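Local coordinates for protein Cbs-cp12 (PDB 5NMU) that probably takes part in redox-dependent regulation of cyanobacterial photosynthesis, as a hexameric fusion of a CBS domain pair with a CP12 domain, at residues V28-E33 with R37-E42. Numbering follows the deposited sequence.
Sequences VKLMKE and RGLIVE
Met31 lays its CG and SD across the branched end of Leu39, with Met31 CG 3.7 Å from Leu39 CG and Met31 SD 3.9 Å from Leu39 CD1. This is the packing of helix against strand in the beta-alpha-beta unit of a CBS domain: strand 17-18, helix 24-34, then strand 38-41, which pairs parallel to 17-18 and antiparallel to 51-54. Over these short segments the helix and strand axes come within 9.3 Å, and their directions differ by 130°, so the chain runs back on itself after a short connection. Leu39 meets two consecutive helix residues, Met31 more fully than Leu30. Its CD1 meets the methionine, while Leu39 CD2 reaches Leu30 CD2 at 3.9 Å and also lies near Met31 CG. Leu30 gets there because its CG stands anti to the backbone N (chi1 -165°), which brings CD2, one of its two methyls, to Leu39; it also touches Val16. Beyond the sulfur the methionine bends, chi3 102°, and its methyl settles over the backbone where strand 38-41 begins, with Met31 CE 3.9 Å from Gly38 N. Met31 also packs on Ile58 of helix 55-63 and on Leu124 of the second subunit, so the same side chain borders both the domain core and a subunit interface. An alanine here would strip away CG, SD and CE, and would probably leave a gap beside Leu39 with its CD1 branch short of support. The CB of Arg37 points away from the helix, and farther out its NE hydrogen-bonds Ser121 OG of the second subunit. What Arg37 offers the helix is its backbone: Met31 CE sits 3.8 Å from Arg37 C and equally close to the carbonyl oxygen, Arg37 O.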
ATOM      1  N   VAL A  28      -9.680 -23.717  11.699  1.00 40.70           N
ATOM      2  CA  VAL A  28      -8.826 -23.455  12.840  1.00 40.53           C
ATOM      3  C   VAL A  28      -8.467 -24.741  13.549  1.00 41.75           C
ATOM      4  O   VAL A  28      -7.318 -24.932  13.941  1.00 40.77           O
ATOM      5  CB  VAL A  28      -9.455 -22.429  13.801  1.00 40.75           C
ATOM      6  CG1 VAL A  28      -8.677 -22.329  15.089  1.00 40.64           C
ATOM      7  CG2 VAL A  28      -9.463 -21.062  13.129  1.00 41.25           C
ATOM      8  N   LYS A  29      -9.451 -25.619  13.715  1.00 44.51           N
ATOM      9  CA  LYS A  29      -9.232 -26.864  14.393  1.00 47.19           C
ATOM     10  C   LYS A  29      -8.231 -27.736  13.632  1.00 46.44           C
ATOM     11  O   LYS A  29      -7.364 -28.367  14.215  1.00 47.21           O
ATOM     12  CB  LYS A  29     -10.562 -27.603  14.539  1.00 51.61           C
ATOM     13  CG  LYS A  29     -10.410 -29.076  14.921  1.00 55.93           C
ATOM     14  CD  LYS A  29     -11.636 -29.622  15.653  1.00 60.67           C
ATOM     15  CE  LYS A  29     -12.890 -29.401  14.828  1.00 64.00           C
ATOM     16  NZ  LYS A  29     -13.986 -30.300  15.276  1.00 68.82           N
ATOM     17  N   LEU A  30      -8.412 -27.798  12.326  1.00 45.57           N
ATOM     18  CA  LEU A  30      -7.488 -28.508  11.457  1.00 46.11           C
ATOM     19  C   LEU A  30      -6.077 -27.917  11.597  1.00 44.12           C
ATOM     20  O   LEU A  30      -5.095 -28.652  11.771  1.00 42.19           O
ATOM     21  CB  LEU A  30      -8.008 -28.487  10.010  1.00 45.72           C
ATOM     22  CG  LEU A  30      -7.390 -29.448   9.003  1.00 49.17           C
ATOM     23  CD1 LEU A  30      -7.598 -30.925   9.362  1.00 50.86           C
ATOM     24  CD2 LEU A  30      -7.961 -29.180   7.594  1.00 50.68           C
ATOM     25  N   MET A  31      -5.992 -26.589  11.602  1.00 42.97           N
ATOM     26  CA  MET A  31      -4.693 -25.937  11.659  1.00 42.48           C
ATOM     27  C   MET A  31      -3.983 -26.163  12.972  1.00 43.28           C
ATOM     28  O   MET A  31      -2.783 -26.354  12.980  1.00 40.90           O
ATOM     29  CB  MET A  31      -4.813 -24.460  11.325  1.00 41.15           C
ATOM     30  CG  MET A  31      -5.157 -24.242   9.853  1.00 40.81           C
ATOM     31  SD  MET A  31      -5.849 -22.637   9.532  1.00 38.95           S
ATOM     32  CE  MET A  31      -4.433 -21.795   8.826  1.00 40.46           C
ATOM     33  N   LYS A  32      -4.717 -26.115  14.082  1.00 47.13           N
ATOM     34  CA  LYS A  32      -4.123 -26.406  15.383  1.00 51.34           C
ATOM     35  C   LYS A  32      -3.664 -27.864  15.537  1.00 51.97           C
ATOM     36  O   LYS A  32      -2.592 -28.143  16.055  1.00 53.48           O
ATOM     37  CB  LYS A  32      -5.115 -26.147  16.493  1.00 53.76           C
ATOM     38  CG  LYS A  32      -5.492 -24.702  16.599  1.00 54.85           C
ATOM     39  CD  LYS A  32      -6.569 -24.548  17.656  1.00 58.33           C
ATOM     40  CE  LYS A  32      -6.038 -24.941  19.025  1.00 59.20           C
ATOM     41  NZ  LYS A  32      -6.827 -24.223  20.031  1.00 62.88           N
ATOM     42  N   GLU A  33      -4.510 -28.779  15.129  1.00 52.63           N
ATOM     43  CA  GLU A  33      -4.210 -30.191  15.191  1.00 56.50           C
ATOM     44  C   GLU A  33      -2.907 -30.572  14.470  1.00 57.01           C
ATOM     45  O   GLU A  33      -2.144 -31.391  14.960  1.00 56.10           O
ATOM     46  CB  GLU A  33      -5.383 -30.914  14.546  1.00 61.72           C
ATOM     47  CG  GLU A  33      -5.303 -32.424  14.387  1.00 65.70           C
ATOM     48  CD  GLU A  33      -6.470 -32.931  13.549  1.00 69.44           C
ATOM     49  OE1 GLU A  33      -7.608 -32.386  13.745  1.00 71.18           O
ATOM     50  OE2 GLU A  33      -6.235 -33.839  12.696  1.00 70.78           O
ATOM     51  N   ARG A  37       0.062 -23.348   9.078  1.00 37.95           N
ATOM     52  CA  ARG A  37      -0.117 -21.935   8.932  1.00 38.40           C
ATOM     53  C   ARG A  37      -0.847 -21.531   7.636  1.00 37.92           C
ATOM     54  O   ARG A  37      -1.175 -20.317   7.451  1.00 34.94           O
ATOM     55  CB  ARG A  37       1.237 -21.259   9.041  1.00 39.90           C
ATOM     56  CG  ARG A  37       1.771 -21.390  10.455  1.00 39.70           C
ATOM     57  CD  ARG A  37       3.163 -20.793  10.567  1.00 40.31           C
ATOM     58  NE  ARG A  37       3.705 -21.014  11.906  1.00 42.14           N
ATOM     59  CZ  ARG A  37       4.122 -22.201  12.365  1.00 43.75           C
ATOM     60  NH1 ARG A  37       4.098 -23.279  11.599  1.00 44.22           N
ATOM     61  NH2 ARG A  37       4.587 -22.306  13.595  1.00 45.67           N
ATOM     62  N   GLY A  38      -1.138 -22.528   6.783  1.00 36.27           N
ATOM     63  CA  GLY A  38      -1.935 -22.335   5.585  1.00 36.22           C
ATOM     64  C   GLY A  38      -2.658 -23.614   5.220  1.00 37.06           C
ATOM     65  O   GLY A  38      -2.125 -24.685   5.429  1.00 38.18           O
ATOM     66  N   LEU A  39      -3.900 -23.498   4.764  1.00 37.60           N
ATOM     67  CA  LEU A  39      -4.641 -24.606   4.203  1.00 38.04           C
ATOM     68  C   LEU A  39      -5.004 -24.273   2.776  1.00 37.42           C
ATOM     69  O   LEU A  39      -5.452 -23.154   2.451  1.00 35.49           O
ATOM     70  CB  LEU A  39      -5.961 -24.833   4.930  1.00 39.27           C
ATOM     71  CG  LEU A  39      -5.928 -25.215   6.348  1.00 41.20           C
ATOM     72  CD1 LEU A  39      -7.368 -25.145   6.918  1.00 42.41           C
ATOM     73  CD2 LEU A  39      -5.314 -26.608   6.469  1.00 43.17           C
ATOM     74  N   ILE A  40      -4.866 -25.273   1.916  1.00 38.16           N
ATOM     75  CA  ILE A  40      -5.211 -25.086   0.522  1.00 37.23           C
ATOM     76  C   ILE A  40      -6.698 -25.398   0.358  1.00 38.45           C
ATOM     77  O   ILE A  40      -7.207 -26.397   0.886  1.00 41.47           O
ATOM     78  CB  ILE A  40      -4.385 -26.010  -0.366  1.00 37.19           C
ATOM     79  CG1 ILE A  40      -2.892 -25.805  -0.161  1.00 36.74           C
ATOM     80  CG2 ILE A  40      -4.821 -25.848  -1.802  1.00 36.43           C
ATOM     81  CD1 ILE A  40      -2.432 -24.380  -0.268  1.00 36.69           C
ATOM     82  N   VAL A  41      -7.393 -24.562  -0.391  1.00 38.08           N
ATOM     83  CA  VAL A  41      -8.808 -24.749  -0.629  1.00 38.84           C
ATOM     84  C   VAL A  41      -9.030 -25.611  -1.901  1.00 40.77           C
ATOM     85  O   VAL A  41      -8.549 -25.278  -3.029  1.00 37.59           O
ATOM     86  CB  VAL A  41      -9.500 -23.421  -0.817  1.00 39.29           C
ATOM     87  CG1 VAL A  41     -10.951 -23.621  -1.288  1.00 39.77           C
ATOM     88  CG2 VAL A  41      -9.435 -22.607   0.496  1.00 39.91           C
ATOM     89  N   GLU A  42      -9.858 -26.622  -1.721  1.00 42.19           N
ATOM     90  CA  GLU A  42     -10.023 -27.715  -2.669  1.00 44.90           C
ATOM     91  C   GLU A  42     -10.790 -27.239  -3.919  1.00 43.74           C
ATOM     92  O   GLU A  42     -11.861 -26.726  -3.784  1.00 43.11           O
ATOM     93  CB  GLU A  42     -10.793 -28.843  -1.948  1.00 48.17           C
ATOM     94  CG  GLU A  42     -11.087 -30.084  -2.793  1.00 53.32           C
ATOM     95  CD  GLU A  42     -11.587 -31.256  -1.949  1.00 56.79           C
ATOM     96  OE1 GLU A  42     -12.116 -31.004  -0.838  1.00 59.02           O
ATOM     97  OE2 GLU A  42     -11.437 -32.426  -2.408  1.00 62.73           O
TER